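Local coordinates for protein putative cytochrome P450 154A1 (Streptomyces coelicolor, PDB 1ODO) that belongs to the cytochrome P450 family and carries a haem buried in a mainly helical fold, here with 4-phenyl-1H-imidazole bound to the iron, at residues Gly70-Val73 and Gly74-Leu78; Arg115-Val118 and Glu119-Thr123; Val194-Gln197 and Leu198-Ala201; Leu238-Ser241 and Ala242-Thr246; Pro262-Leu265 and Ala266-Arg269. All coordinates share one frame; numbering follows the deposited sequence.

Contact 1 (Gly70-Val73 and Gly74-Leu78); sequences GEVV and GTWPL
Val72 meets Trp76 twice, once through its carbonyl and once through its side chain. The carbonyl oxygen of Val72 is gripped by two backbone amides: Trp76 N lies 2.9 Å from Val72 O and approaches almost in line with the carbonyl, whereas Thr75 N, 3.1 Å from Val72 O, comes from well above the carbonyl plane. The two amides share one acceptor as the chain turns after the helix. Beside this pair the side chains of Val72 and Trp76 run next to each other in the same direction. Val72 CG1, set opposite the backbone nitrogen (chi1 175°), presses on Trp76 CB at 3.3 Å and approaches the indole obliquely, about equally near Trp76 CG and CE3, CE3 being 3.9 Å from Val72 CG1.

Two waters span the turn further out. One donates to Glu71 O at 2.7 Å and takes a weak bond from Gly74 N; the other donates to both Val73 O and Trp76 O, the latter at 2.7 Å, tying the start of the turn to its end. The indole is held in turn by Leu78, whose CB sits 3.5 Å above the centre of the ring plane, and by a hydrogen bond from Trp76 NE1 to Val35 O. The segment 74-78 connects helix 69-72 with helix 80-83, with Val72 and Trp76 both packed on Val38 of strand 38-43 and the indole also against Leu36.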
loop_
_atom_site.group_PDB
_atom_site.type_symbol
_atom_site.label_atom_id
_atom_site.label_comp_id
_atom_site.label_asym_id
_atom_site.label_seq_id
_atom_site.Cartn_x
_atom_site.Cartn_y
_atom_site.Cartn_z
ATOM N N GLY A 70 -18.138 -6.331 -17.053
ATOM C CA GLY A 70 -18.287 -7.623 -17.704
ATOM C C GLY A 70 -17.330 -7.880 -18.853
ATOM O O GLY A 70 -16.876 -9.008 -19.039
ATOM N N GLU A 71 -17.017 -6.842 -19.624
ATOM C CA GLU A 71 -16.106 -6.976 -20.759
ATOM C C GLU A 71 -14.645 -6.926 -20.321
ATOM O O GLU A 71 -13.814 -7.701 -20.793
ATOM C CB GLU A 71 -16.357 -5.851 -21.763
ATOM C CG GLU A 71 -17.827 -5.551 -21.996
ATOM C CD GLU A 71 -18.057 -4.227 -22.706
ATOM O OE1 GLU A 71 -19.185 -3.687 -22.598
ATOM O OE2 GLU A 71 -17.119 -3.731 -23.376
ATOM N N VAL A 72 -14.344 -6.009 -19.410
ATOM C CA VAL A 72 -12.994 -5.820 -18.891
ATOM C C VAL A 72 -12.412 -6.949 -18.039
ATOM O O VAL A 72 -11.226 -7.260 -18.143
ATOM C CB VAL A 72 -12.921 -4.503 -18.070
ATOM C CG1 VAL A 72 -11.561 -4.358 -17.415
ATOM C CG2 VAL A 72 -13.199 -3.312 -18.980
ATOM N N VAL A 73 -13.242 -7.564 -17.205
ATOM C CA VAL A 73 -12.789 -8.643 -16.336
ATOM C C VAL A 73 -12.030 -9.800 -16.992
ATOM O O VAL A 73 -11.188 -10.434 -16.349
ATOM C CB VAL A 73 -13.965 -9.222 -15.519
ATOM C CG1 VAL A 73 -14.887 -10.036 -16.418
ATOM C CG2 VAL A 73 -13.431 -10.053 -14.376
ATOM N N GLY A 74 -12.311 -10.074 -18.259
ATOM C CA GLY A 74 -11.622 -11.163 -18.932
ATOM C C GLY A 74 -10.368 -10.783 -19.704
ATOM O O GLY A 74 -9.583 -11.657 -20.075
ATOM N N THR A 75 -10.155 -9.491 -19.931
ATOM C CA THR A 75 -8.976 -9.052 -20.673
ATOM C C THR A 75 -7.990 -8.155 -19.928
ATOM O O THR A 75 -6.815 -8.108 -20.278
ATOM C CB THR A 75 -9.385 -8.304 -21.955
ATOM O OG1 THR A 75 -10.143 -7.140 -21.603
ATOM C CG2 THR A 75 -10.220 -9.206 -22.857
ATOM N N TRP A 76 -8.458 -7.450 -18.906
ATOM C CA TRP A 76 -7.586 -6.560 -18.145
ATOM C C TRP A 76 -6.681 -7.286 -17.151
ATOM O O TRP A 76 -7.152 -8.044 -16.303
ATOM C CB TRP A 76 -8.435 -5.528 -17.407
ATOM C CG TRP A 76 -7.689 -4.313 -16.942
ATOM C CD1 TRP A 76 -6.697 -3.652 -17.609
ATOM C CD2 TRP A 76 -7.983 -3.527 -15.780
ATOM N NE1 TRP A 76 -6.360 -2.496 -16.940
ATOM C CE2 TRP A 76 -7.137 -2.395 -15.815
ATOM C CE3 TRP A 76 -8.885 -3.666 -14.716
ATOM C CZ2 TRP A 76 -7.168 -1.405 -14.827
ATOM C CZ3 TRP A 76 -8.916 -2.680 -13.732
ATOM C CH2 TRP A 76 -8.063 -1.564 -13.796
ATOM N N PRO A 77 -5.362 -7.058 -17.250
ATOM C CA PRO A 77 -4.401 -7.698 -16.346
ATOM C C PRO A 77 -4.605 -7.307 -14.883
ATOM O O PRO A 77 -4.168 -8.021 -13.986
ATOM C CB PRO A 77 -3.052 -7.226 -16.886
ATOM C CG PRO A 77 -3.315 -7.067 -18.358
ATOM C CD PRO A 77 -4.665 -6.373 -18.354
ATOM N N LEU A 78 -5.265 -6.174 -14.644
ATOM C CA LEU A 78 -5.507 -5.713 -13.275
ATOM C C LEU A 78 -6.904 -6.053 -12.764
ATOM O O LEU A 78 -7.356 -5.495 -11.766
ATOM C CB LEU A 78 -5.303 -4.196 -13.182
ATOM C CG LEU A 78 -3.932 -3.648 -13.592
ATOM C CD1 LEU A 78 -3.865 -2.164 -13.262
ATOM C CD2 LEU A 78 -2.835 -4.398 -12.857
HETATM O O HOH W 1 -14.146 -10.385 -20.868
HETATM O O HOH W 2 -8.194 -10.518 -16.612
#

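Contact 2 (Arg115-Val118 and Glu119-Thr123); sequences RPAV and EAMVT
Arg115 and Glu119 lie one helical turn apart, and the arginine stem meets the glutamate carboxylate, Arg115 CG lying 3.3 Å from Glu119 OE2. The charged ends stay separate: Arg115 NH1 is 4.9 Å from Glu119 OE2, and the guanidinium and carboxylate planes are turned 74° apart. At that separation any attraction is probably a longer-range one between opposite charges. The arginine chain bends at chi3 (-72°), which carries its guanidinium off the line of the stem. Arg115 O accepts from Glu119 N at 2.8 Å.

Pro116 contributes its carbonyl, which takes the amide of Ala120. It has no N-H to donate and Ala117 N makes no bond to the turn before; the helix is kinked there. From Glu119 onward the regular i to i+4 ladder of an alpha-helix holds. This is helix 108-131 of the P450 fold, lying against helix 357-374 through Arg115 and Val118 on Met362, and against helix 147-157 through Met121 on Ala151.

Ala117 O bonds to Met121 N; the methionine chain lies along this carbonyl, Met121 CG 3.4 Å from Ala117 O, and its methyl CE comes to 4.1 Å from Ala117 CB. Val118 O accepts from Val122 N at 2.9 Å, and Val118 CG1 approaches Val122 CG2 loosely at 4.3 Å. At the next residue, Glu119 O receives both Thr123 N and, at 2.9 Å, Thr123 OG1, the hydroxyl approaching from above the carbonyl plane.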
loop_
_atom_site.group_PDB
_atom_site.type_symbol
_atom_site.label_atom_id
_atom_site.label_comp_id
_atom_site.label_asym_id
_atom_site.label_seq_id
_atom_site.Cartn_x
_atom_site.Cartn_y
_atom_site.Cartn_z
ATOM N N ARG A 115 1.800 -3.427 20.388
ATOM C CA ARG A 115 3.122 -2.816 20.449
ATOM C C ARG A 115 4.236 -3.721 20.979
ATOM O O ARG A 115 5.270 -3.868 20.333
ATOM C CB ARG A 115 3.070 -1.509 21.248
ATOM C CG ARG A 115 4.367 -0.706 21.209
ATOM C CD ARG A 115 4.175 0.684 21.805
ATOM N NE ARG A 115 3.381 1.551 20.937
ATOM C CZ ARG A 115 3.876 2.243 19.913
ATOM N NH1 ARG A 115 5.171 2.176 19.630
ATOM N NH2 ARG A 115 3.076 2.997 19.167
ATOM N N PRO A 116 4.039 -4.348 22.150
ATOM C CA PRO A 116 5.085 -5.222 22.692
ATOM C C PRO A 116 5.494 -6.330 21.727
ATOM O O PRO A 116 6.681 -6.598 21.547
ATOM C CB PRO A 116 4.450 -5.770 23.967
ATOM C CG PRO A 116 3.570 -4.639 24.403
ATOM C CD PRO A 116 2.919 -4.232 23.100
ATOM N N ALA A 117 4.509 -6.970 21.106
ATOM C CA ALA A 117 4.792 -8.045 20.164
ATOM C C ALA A 117 5.541 -7.518 18.946
ATOM O O ALA A 117 6.513 -8.122 18.497
ATOM C CB ALA A 117 3.492 -8.725 19.730
ATOM N N VAL A 118 5.094 -6.390 18.406
ATOM C CA VAL A 118 5.753 -5.819 17.236
ATOM C C VAL A 118 7.176 -5.375 17.578
ATOM O O VAL A 118 8.103 -5.597 16.802
ATOM C CB VAL A 118 4.941 -4.634 16.662
ATOM C CG1 VAL A 118 5.657 -4.040 15.444
ATOM C CG2 VAL A 118 3.547 -5.116 16.266
ATOM N N GLU A 119 7.357 -4.755 18.741
ATOM C CA GLU A 119 8.687 -4.310 19.135
ATOM C C GLU A 119 9.627 -5.511 19.199
ATOM O O GLU A 119 10.779 -5.426 18.780
ATOM C CB GLU A 119 8.653 -3.616 20.502
ATOM C CG GLU A 119 7.887 -2.309 20.516
ATOM C CD GLU A 119 8.225 -1.448 21.722
ATOM O OE1 GLU A 119 9.408 -1.066 21.862
ATOM O OE2 GLU A 119 7.312 -1.153 22.525
ATOM N N ALA A 120 9.124 -6.625 19.727
ATOM C CA ALA A 120 9.917 -7.844 19.846
ATOM C C ALA A 120 10.341 -8.324 18.461
ATOM O O ALA A 120 11.493 -8.708 18.254
ATOM C CB ALA A 120 9.111 -8.927 20.563
ATOM N N MET A 121 9.405 -8.305 17.516
ATOM C CA MET A 121 9.699 -8.737 16.152
ATOM C C MET A 121 10.768 -7.835 15.543
ATOM O O MET A 121 11.693 -8.308 14.874
ATOM C CB MET A 121 8.435 -8.680 15.291
ATOM C CG MET A 121 7.382 -9.704 15.664
ATOM S SD MET A 121 5.830 -9.416 14.781
ATOM C CE MET A 121 4.628 -9.984 15.980
ATOM N N VAL A 122 10.632 -6.532 15.767
ATOM C CA VAL A 122 11.592 -5.573 15.239
ATOM C C VAL A 122 12.979 -5.816 15.840
ATOM O O VAL A 122 13.979 -5.850 15.125
ATOM C CB VAL A 122 11.157 -4.119 15.540
ATOM C CG1 VAL A 122 12.272 -3.156 15.167
ATOM C CG2 VAL A 122 9.891 -3.778 14.738
ATOM N N THR A 123 13.033 -5.991 17.155
ATOM C CA THR A 123 14.307 -6.228 17.825
ATOM C C THR A 123 14.959 -7.504 17.299
ATOM O O THR A 123 16.168 -7.545 17.085
ATOM C CB THR A 123 14.119 -6.343 19.351
ATOM O OG1 THR A 123 13.463 -5.166 19.835
ATOM C CG2 THR A 123 15.467 -6.482 20.049
#

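Contact 3 (Val194-Gln197 and Leu198-Ala201); sequences VLDQ and LIAA
Leu195 and Ile199 meet chiefly where the isoleucine stem lies over a carbonyl: Ile199 CG1 is 3.3 Å from Leu195 O, the same oxygen that accepts the Ile199 amide. That placement follows from chi1 of -67°, which sets CG1 beside the backbone nitrogen and so back along the helix. Leu198 behaves differently. Its CG swings to the carbonyl side (chi1 172°), and it is CB that rests on the previous turn, 3.4 Å from Leu195 O, while its CD2 packs on Ile240 of helix 229-244.

Between side chains proper the approach is loose, with Asp196 OD1 4.3 Å from Ile199 CD1. The polar ends of this turn are engaged beyond it: Asp196 OD2 forms a salt bridge with Arg233, and Gln197 OE1 has a weak bond to Arg163. Cohesion between the two turns therefore comes mainly from four successive backbone bonds, among them Ala200 N to Asp196 O and Ala201 N to Gln197 O, each 3.0 Å.

Leu195 also packs on Ile240 and Ile199 on Leu236, whereas Val194 faces Phe167 of helix 161-175. Apolar side chains turned to neighbouring helices, with polar ones at the margin, are characteristic of an amphipathic alpha-helix, here helix 181-204 in the helical part of the P450 fold.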
loop_
_atom_site.group_PDB
_atom_site.type_symbol
_atom_site.label_atom_id
_atom_site.label_comp_id
_atom_site.label_asym_id
_atom_site.label_seq_id
_atom_site.Cartn_x
_atom_site.Cartn_y
_atom_site.Cartn_z
ATOM N N VAL A 194 -3.300 -21.108 -2.543
ATOM C CA VAL A 194 -2.691 -21.086 -1.215
ATOM C C VAL A 194 -3.651 -20.503 -0.181
ATOM O O VAL A 194 -3.546 -20.804 1.006
ATOM C CB VAL A 194 -1.350 -20.297 -1.183
ATOM C CG1 VAL A 194 -0.262 -21.110 -1.873
ATOM C CG2 VAL A 194 -1.506 -18.945 -1.854
ATOM N N LEU A 195 -4.586 -19.670 -0.634
ATOM C CA LEU A 195 -5.553 -19.070 0.277
ATOM C C LEU A 195 -6.533 -20.157 0.707
ATOM O O LEU A 195 -6.864 -20.274 1.887
ATOM C CB LEU A 195 -6.307 -17.918 -0.399
ATOM C CG LEU A 195 -5.520 -16.607 -0.525
ATOM C CD1 LEU A 195 -6.309 -15.609 -1.368
ATOM C CD2 LEU A 195 -5.247 -16.040 0.861
ATOM N N ASP A 196 -6.992 -20.959 -0.248
ATOM C CA ASP A 196 -7.929 -22.030 0.079
ATOM C C ASP A 196 -7.277 -23.017 1.040
ATOM O O ASP A 196 -7.936 -23.562 1.922
ATOM C CB ASP A 196 -8.383 -22.766 -1.184
ATOM C CG ASP A 196 -9.337 -21.943 -2.022
ATOM O OD1 ASP A 196 -10.011 -21.060 -1.454
ATOM O OD2 ASP A 196 -9.423 -22.184 -3.241
ATOM N N GLN A 197 -5.979 -23.242 0.859
ATOM C CA GLN A 197 -5.235 -24.160 1.712
ATOM C C GLN A 197 -5.146 -23.599 3.125
ATOM O O GLN A 197 -5.237 -24.340 4.109
ATOM C CB GLN A 197 -3.831 -24.384 1.145
ATOM C CG GLN A 197 -3.795 -25.318 -0.053
ATOM C CD GLN A 197 -2.428 -25.374 -0.704
ATOM O OE1 GLN A 197 -1.401 -25.234 -0.036
ATOM N NE2 GLN A 197 -2.406 -25.590 -2.012
ATOM N N LEU A 198 -4.960 -22.286 3.222
ATOM C CA LEU A 198 -4.866 -21.635 4.519
ATOM C C LEU A 198 -6.197 -21.788 5.247
ATOM O O LEU A 198 -6.233 -22.111 6.435
ATOM C CB LEU A 198 -4.542 -20.147 4.350
ATOM C CG LEU A 198 -4.594 -19.292 5.623
ATOM C CD1 LEU A 198 -3.593 -19.809 6.637
ATOM C CD2 LEU A 198 -4.296 -17.837 5.276
ATOM N N ILE A 199 -7.286 -21.549 4.523
ATOM C CA ILE A 199 -8.631 -21.654 5.080
ATOM C C ILE A 199 -8.887 -23.064 5.598
ATOM O O ILE A 199 -9.437 -23.248 6.688
ATOM C CB ILE A 199 -9.688 -21.282 4.013
ATOM C CG1 ILE A 199 -9.566 -19.790 3.679
ATOM C CG2 ILE A 199 -11.089 -21.624 4.511
ATOM C CD1 ILE A 199 -10.407 -19.335 2.489
ATOM N N ALA A 200 -8.477 -24.057 4.815
ATOM C CA ALA A 200 -8.663 -25.451 5.199
ATOM C C ALA A 200 -7.890 -25.740 6.479
ATOM O O ALA A 200 -8.413 -26.367 7.400
ATOM C CB ALA A 200 -8.190 -26.373 4.076
ATOM N N ALA A 201 -6.650 -25.263 6.538
ATOM C CA ALA A 201 -5.801 -25.471 7.704
ATOM C C ALA A 201 -6.353 -24.803 8.959
ATOM O O ALA A 201 -6.336 -25.396 10.041
ATOM C CB ALA A 201 -4.395 -24.964 7.423
#

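Contact 4 (Leu238-Ser241 and Ala242-Thr246); sequences LMIS and AGYET. With PIM (4-phenyl-1H-imidazole), chain C; HEM (protoporphyrin IX containing Fe), chain B.
Ile240 and Tyr244 pack side by side near the end of helix 229-244, the helix that passes over the haem in the P450 fold. Ile240 CG2 lies 3.8 Å from Tyr244 CD1; the tyrosine hydroxyl is anchored further out, on Arg164 O.

Backbone bonds hold the turn: Ala242 N to Leu238 O and Tyr244 N to Ile240 O are regular, and Glu245 N still reaches Ser241 O although Glu245, in the conformer modelled here, leaves helical geometry. The helix restarts after Thr246, consistent with the break known in this helix across the family. Ser241 OG bonds back to Leu237 O.

Apolar contacts line the haem and ligand. Leu238, its stem extended from the backbone nitrogen (chi1 169°), divides its branches, CD1 lying 3.6 Å from C11 of 4-phenyl-1H-imidazole and CD2 meeting a haem methyl. Ala242 CB packs 3.5 Å from haem C1B, and Met239 SD lies 3.6 Å from haem CMA.

Coordination and water complete the site. Imidazole N3 binds the haem iron at 2.3 Å, while the other ring nitrogen, N1, donates to a water. That water links the ligand to protein: it lies 2.8 Å from imidazole N1 and donates to Ser241 O at 2.6 Å.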
loop_
_atom_site.group_PDB
_atom_site.type_symbol
_atom_site.label_atom_id
_atom_site.label_comp_id
_atom_site.label_asym_id
_atom_site.label_seq_id
_atom_site.Cartn_x
_atom_site.Cartn_y
_atom_site.Cartn_z
ATOM N N LEU A 238 -7.165 -9.810 0.498
ATOM C CA LEU A 238 -6.908 -8.400 0.767
ATOM C C LEU A 238 -6.013 -8.189 1.985
ATOM O O LEU A 238 -5.010 -7.475 1.917
ATOM C CB LEU A 238 -8.236 -7.666 0.994
ATOM C CG LEU A 238 -8.169 -6.239 1.554
ATOM C CD1 LEU A 238 -7.431 -5.321 0.581
ATOM C CD2 LEU A 238 -9.585 -5.723 1.780
ATOM N N MET A 239 -6.377 -8.808 3.102
ATOM C CA MET A 239 -5.598 -8.664 4.326
ATOM C C MET A 239 -4.183 -9.220 4.226
ATOM O O MET A 239 -3.237 -8.600 4.708
ATOM C CB MET A 239 -6.337 -9.310 5.497
ATOM C CG MET A 239 -7.761 -8.787 5.679
ATOM S SD MET A 239 -7.848 -6.981 5.774
ATOM C CE MET A 239 -6.845 -6.715 7.209
ATOM N N ILE A 240 -4.034 -10.387 3.610
ATOM C CA ILE A 240 -2.712 -10.981 3.471
ATOM C C ILE A 240 -1.855 -10.162 2.507
ATOM O O ILE A 240 -0.687 -9.896 2.783
ATOM C CB ILE A 240 -2.811 -12.442 2.977
ATOM C CG1 ILE A 240 -3.413 -13.308 4.088
ATOM C CG2 ILE A 240 -1.432 -12.961 2.563
ATOM C CD1 ILE A 240 -3.689 -14.730 3.687
ATOM N N SER A 241 -2.433 -9.748 1.382
ATOM C CA SER A 241 -1.683 -8.960 0.409
ATOM C C SER A 241 -1.251 -7.624 1.005
ATOM O O SER A 241 -0.125 -7.171 0.791
ATOM C CB SER A 241 -2.526 -8.704 -0.840
ATOM O OG SER A 241 -2.819 -9.912 -1.516
ATOM N N ALA A 242 -2.148 -6.993 1.756
ATOM C CA ALA A 242 -1.843 -5.709 2.375
ATOM C C ALA A 242 -0.710 -5.826 3.389
ATOM O O ALA A 242 0.098 -4.911 3.538
ATOM C CB ALA A 242 -3.088 -5.154 3.046
ATOM N N GLY A 243 -0.646 -6.955 4.086
ATOM C CA GLY A 243 0.405 -7.140 5.069
ATOM C C GLY A 243 1.743 -7.573 4.496
ATOM O O GLY A 243 2.787 -7.313 5.090
ATOM N N TYR A 244 1.721 -8.226 3.338
ATOM C CA TYR A 244 2.951 -8.695 2.700
ATOM C C TYR A 244 3.678 -7.737 1.760
ATOM O O TYR A 244 4.870 -7.911 1.494
ATOM C CB TYR A 244 2.674 -9.968 1.903
ATOM C CG TYR A 244 2.792 -11.259 2.674
ATOM C CD1 TYR A 244 1.895 -11.579 3.692
ATOM C CD2 TYR A 244 3.784 -12.181 2.354
ATOM C CE1 TYR A 244 1.983 -12.791 4.368
ATOM C CE2 TYR A 244 3.883 -13.388 3.023
ATOM C CZ TYR A 244 2.982 -13.691 4.025
ATOM O OH TYR A 244 3.079 -14.898 4.672
ATOM N N GLU A 245 2.945 -6.725 1.312
ATOM C CA GLU A 245 3.457 -5.703 0.417
ATOM C C GLU A 245 3.073 -4.350 1.000
ATOM O O GLU A 245 2.464 -4.275 2.064
ATOM C CB GLU A 245 2.842 -5.859 -0.975
ATOM C CG GLU A 245 3.692 -6.663 -1.934
ATOM C CD GLU A 245 5.031 -6.008 -2.186
ATOM O OE1 GLU A 245 5.048 -4.865 -2.686
ATOM O OE2 GLU A 245 6.068 -6.629 -1.879
ATOM N N THR A 246 3.446 -3.286 0.300
ATOM C CA THR A 246 3.144 -1.924 0.723
ATOM C C THR A 246 3.920 -1.412 1.938
ATOM O O THR A 246 4.715 -0.484 1.794
ATOM C CB THR A 246 1.636 -1.754 0.963
ATOM O OG1 THR A 246 0.918 -2.678 0.136
ATOM C CG2 THR A 246 1.207 -0.353 0.574
HETATM N N1 PIM C . -2.355 -2.968 0.217
HETATM C C2 PIM C . -2.213 -2.099 1.287
HETATM N N3 PIM C . -3.336 -1.697 1.614
HETATM C C4 PIM C . -4.264 -2.231 0.838
HETATM C C5 PIM C . -3.671 -3.036 -0.049
HETATM C C6 PIM C . -4.251 -3.885 -1.148
HETATM C C7 PIM C . -3.545 -5.070 -1.535
HETATM C C8 PIM C . -4.096 -5.891 -2.591
HETATM C C9 PIM C . -5.312 -5.493 -3.200
HETATM C C10 PIM C . -6.005 -4.317 -2.806
HETATM C C11 PIM C . -5.434 -3.529 -1.763
HETATM C CHA HEM B . -6.904 0.308 1.749
HETATM C CHB HEM B . -5.288 -2.842 5.012
HETATM C CHC HEM B . -0.906 -0.825 4.801
HETATM C CHD HEM B . -2.529 2.295 1.529
HETATM C C1A HEM B . -6.876 -0.718 2.662
HETATM C C2A HEM B . -7.996 -1.579 3.026
HETATM C C3A HEM B . -7.546 -2.460 3.930
HETATM C C4A HEM B . -6.137 -2.177 4.167
HETATM C CMA HEM B . -8.333 -3.589 4.619
HETATM C CAA HEM B . -9.418 -1.454 2.438
HETATM C CBA HEM B . -10.229 -0.385 3.194
HETATM C CGA HEM B . -11.654 -0.161 2.690
HETATM O O1A HEM B . -11.821 -0.265 1.423
HETATM O O2A HEM B . -12.529 0.108 3.510
HETATM C C1B HEM B . -3.962 -2.582 5.237
HETATM C C2B HEM B . -3.120 -3.340 6.146
HETATM C C3B HEM B . -1.880 -2.775 6.092
HETATM C C4B HEM B . -1.945 -1.674 5.157
HETATM C CMB HEM B . -3.593 -4.546 6.983
HETATM C CAB HEM B . -0.598 -3.177 6.848
HETATM C CBB HEM B . -0.677 -2.995 8.373
HETATM C C1C HEM B . -0.974 0.217 3.887
HETATM C C2C HEM B . 0.164 1.080 3.535
HETATM C C3C HEM B . -0.290 1.956 2.610
HETATM C C4C HEM B . -1.689 1.649 2.394
HETATM C CMC HEM B . 1.586 0.926 4.159
HETATM C CAC HEM B . 0.434 3.099 1.849
HETATM C CBC HEM B . 1.303 4.048 2.683
HETATM C C1D HEM B . -3.851 2.038 1.290
HETATM C C2D HEM B . -4.689 2.744 0.348
HETATM C C3D HEM B . -5.920 2.181 0.400
HETATM C C4D HEM B . -5.854 1.129 1.389
HETATM C CMD HEM B . -4.215 3.908 -0.543
HETATM C CAD HEM B . -7.132 2.577 -0.457
HETATM C CBD HEM B . -7.805 3.924 -0.173
HETATM C CGD HEM B . -8.912 4.083 -1.194
HETATM O O1D HEM B . -8.777 4.925 -2.090
HETATM O O2D HEM B . -9.886 3.304 -1.084
HETATM N NA HEM B . -5.766 -1.101 3.377
HETATM N NB HEM B . -3.218 -1.571 4.638
HETATM N NC HEM B . -2.092 0.590 3.182
HETATM N ND HEM B . -4.577 1.036 1.926
HETATM FE FE HEM B . -3.921 -0.242 3.279
HETATM O O HOH W 3 -0.308 -4.778 -0.171
#

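Contact 5 (Pro262-Leu265 and Ala266-Arg269); sequences PDQL and ALVR
A trans first torsion (chi1 179°) swings Leu265 toward the next turn, where Arg269, its CG beside the backbone nitrogen (chi1 -59°) and its chain stretched out to NE, comes back over it. The two side chains cross at the flat end of the arginine: Leu265 CD1 stands 3.9 Å above one face of the guanidinium, displaced toward its rim, while Leu265 CD2 lies nearer the NE/NH2 side, 3.8 Å from Arg269 NH2. In the backbone, Arg269 N bonds to Leu265 O at 3.0 Å, with the donor in the carbonyl plane.

Gln264 and Leu267 run alongside each other in the same direction. The glutamine bends at chi2, bringing its amide nitrogen NE2 to 3.7 Å from Leu267 CD1, and its OE1 accepts a hydrogen bond from Ala337 N, which fixes the amide in a loop contact. Leu267 CG also rests 3.2 Å from Asp263 O, the acceptor of its own amide.

This turn of helix 262-270 faces helix 275-285 through Leu265 and Val268, both on Trp275. At the surface, leucine and guanidinium meet by van der Waals packing, with no hydrogen bond between the side chains; a methyl over a guanidinium face would leave the in-plane N-H groups available to other partners.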
loop_
_atom_site.group_PDB
_atom_site.type_symbol
_atom_site.label_atom_id
_atom_site.label_comp_id
_atom_site.label_asym_id
_atom_site.label_seq_id
_atom_site.Cartn_x
_atom_site.Cartn_y
_atom_site.Cartn_z
ATOM N N PRO A 262 20.979 13.361 5.035
ATOM C CA PRO A 262 21.516 13.390 6.401
ATOM C C PRO A 262 20.947 14.471 7.316
ATOM O O PRO A 262 20.867 14.278 8.529
ATOM C CB PRO A 262 23.022 13.541 6.177
ATOM C CG PRO A 262 23.103 14.259 4.865
ATOM C CD PRO A 262 22.060 13.534 4.051
ATOM N N ASP A 263 20.556 15.605 6.747
ATOM C CA ASP A 263 20.000 16.688 7.552
ATOM C C ASP A 263 18.738 16.235 8.272
ATOM O O ASP A 263 18.463 16.656 9.393
ATOM C CB ASP A 263 19.664 17.897 6.676
ATOM C CG ASP A 263 20.889 18.706 6.295
ATOM O OD1 ASP A 263 20.728 19.705 5.561
ATOM O OD2 ASP A 263 22.008 18.350 6.731
ATOM N N GLN A 264 17.965 15.375 7.620
ATOM C CA GLN A 264 16.732 14.886 8.221
ATOM C C GLN A 264 17.015 13.967 9.406
ATOM O O GLN A 264 16.311 14.011 10.413
ATOM C CB GLN A 264 15.884 14.173 7.164
ATOM C CG GLN A 264 15.488 15.076 5.991
ATOM C CD GLN A 264 14.681 16.286 6.427
ATOM O OE1 GLN A 264 13.566 16.153 6.928
ATOM N NE2 GLN A 264 15.248 17.479 6.245
ATOM N N LEU A 265 18.046 13.135 9.292
ATOM C CA LEU A 265 18.391 12.227 10.383
ATOM C C LEU A 265 18.884 13.072 11.558
ATOM O O LEU A 265 18.572 12.792 12.715
ATOM C CB LEU A 265 19.484 11.252 9.943
ATOM C CG LEU A 265 19.965 10.241 10.991
ATOM C CD1 LEU A 265 18.789 9.476 11.570
ATOM C CD2 LEU A 265 20.963 9.292 10.344
ATOM N N ALA A 266 19.649 14.116 11.248
ATOM C CA ALA A 266 20.181 15.007 12.273
ATOM C C ALA A 266 19.031 15.682 13.021
ATOM O O ALA A 266 19.106 15.894 14.229
ATOM C CB ALA A 266 21.091 16.061 11.635
ATOM N N LEU A 267 17.960 16.019 12.305
ATOM C CA LEU A 267 16.812 16.664 12.940
ATOM C C LEU A 267 16.226 15.723 13.982
ATOM O O LEU A 267 15.765 16.154 15.044
ATOM C CB LEU A 267 15.741 17.015 11.904
ATOM C CG LEU A 267 16.062 18.178 10.965
ATOM C CD1 LEU A 267 14.990 18.276 9.891
ATOM C CD2 LEU A 267 16.152 19.476 11.763
ATOM N N VAL A 268 16.231 14.432 13.672
ATOM C CA VAL A 268 15.699 13.452 14.607
ATOM C C VAL A 268 16.610 13.383 15.832
ATOM O O VAL A 268 16.143 13.436 16.969
ATOM C CB VAL A 268 15.615 12.048 13.970
ATOM C CG1 VAL A 268 15.150 11.038 15.008
ATOM C CG2 VAL A 268 14.650 12.071 12.787
ATOM N N ARG A 269 17.913 13.273 15.594
ATOM C CA ARG A 269 18.875 13.194 16.690
ATOM C C ARG A 269 18.876 14.441 17.575
ATOM O O ARG A 269 19.133 14.358 18.776
ATOM C CB ARG A 269 20.276 12.927 16.136
ATOM C CG ARG A 269 20.375 11.634 15.332
ATOM C CD ARG A 269 21.809 11.341 14.926
ATOM N NE ARG A 269 21.954 10.100 14.164
ATOM C CZ ARG A 269 21.483 8.917 14.551
ATOM N NH1 ARG A 269 20.819 8.799 15.694
ATOM N NH2 ARG A 269 21.695 7.841 13.804
#

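Overall arrangement
Contact 4 is fully buried near the centre of the chain and alone combines helix backbone with haem, ligand and a bridging water. Contacts 2 and 3 are partly buried turns of long helices, and contacts 1 and 5 lie at the surface. Contacts 3 and 4 touch directly: Leu195 CD2 and Leu198 CD2 each lie 3.5 Å from Ile240 CD1, joining helix 181-204 to helix 229-244. Contacts 1 and 5 have centres about 47 Å apart, on opposite sides of the chain's centre. An arginine stem meets a carboxylate in contact 2 and an arginine guanidinium meets a leucine in contact 5, whereas contact 1 is a turn bridged by two waters, with a buried tryptophan at its inner end.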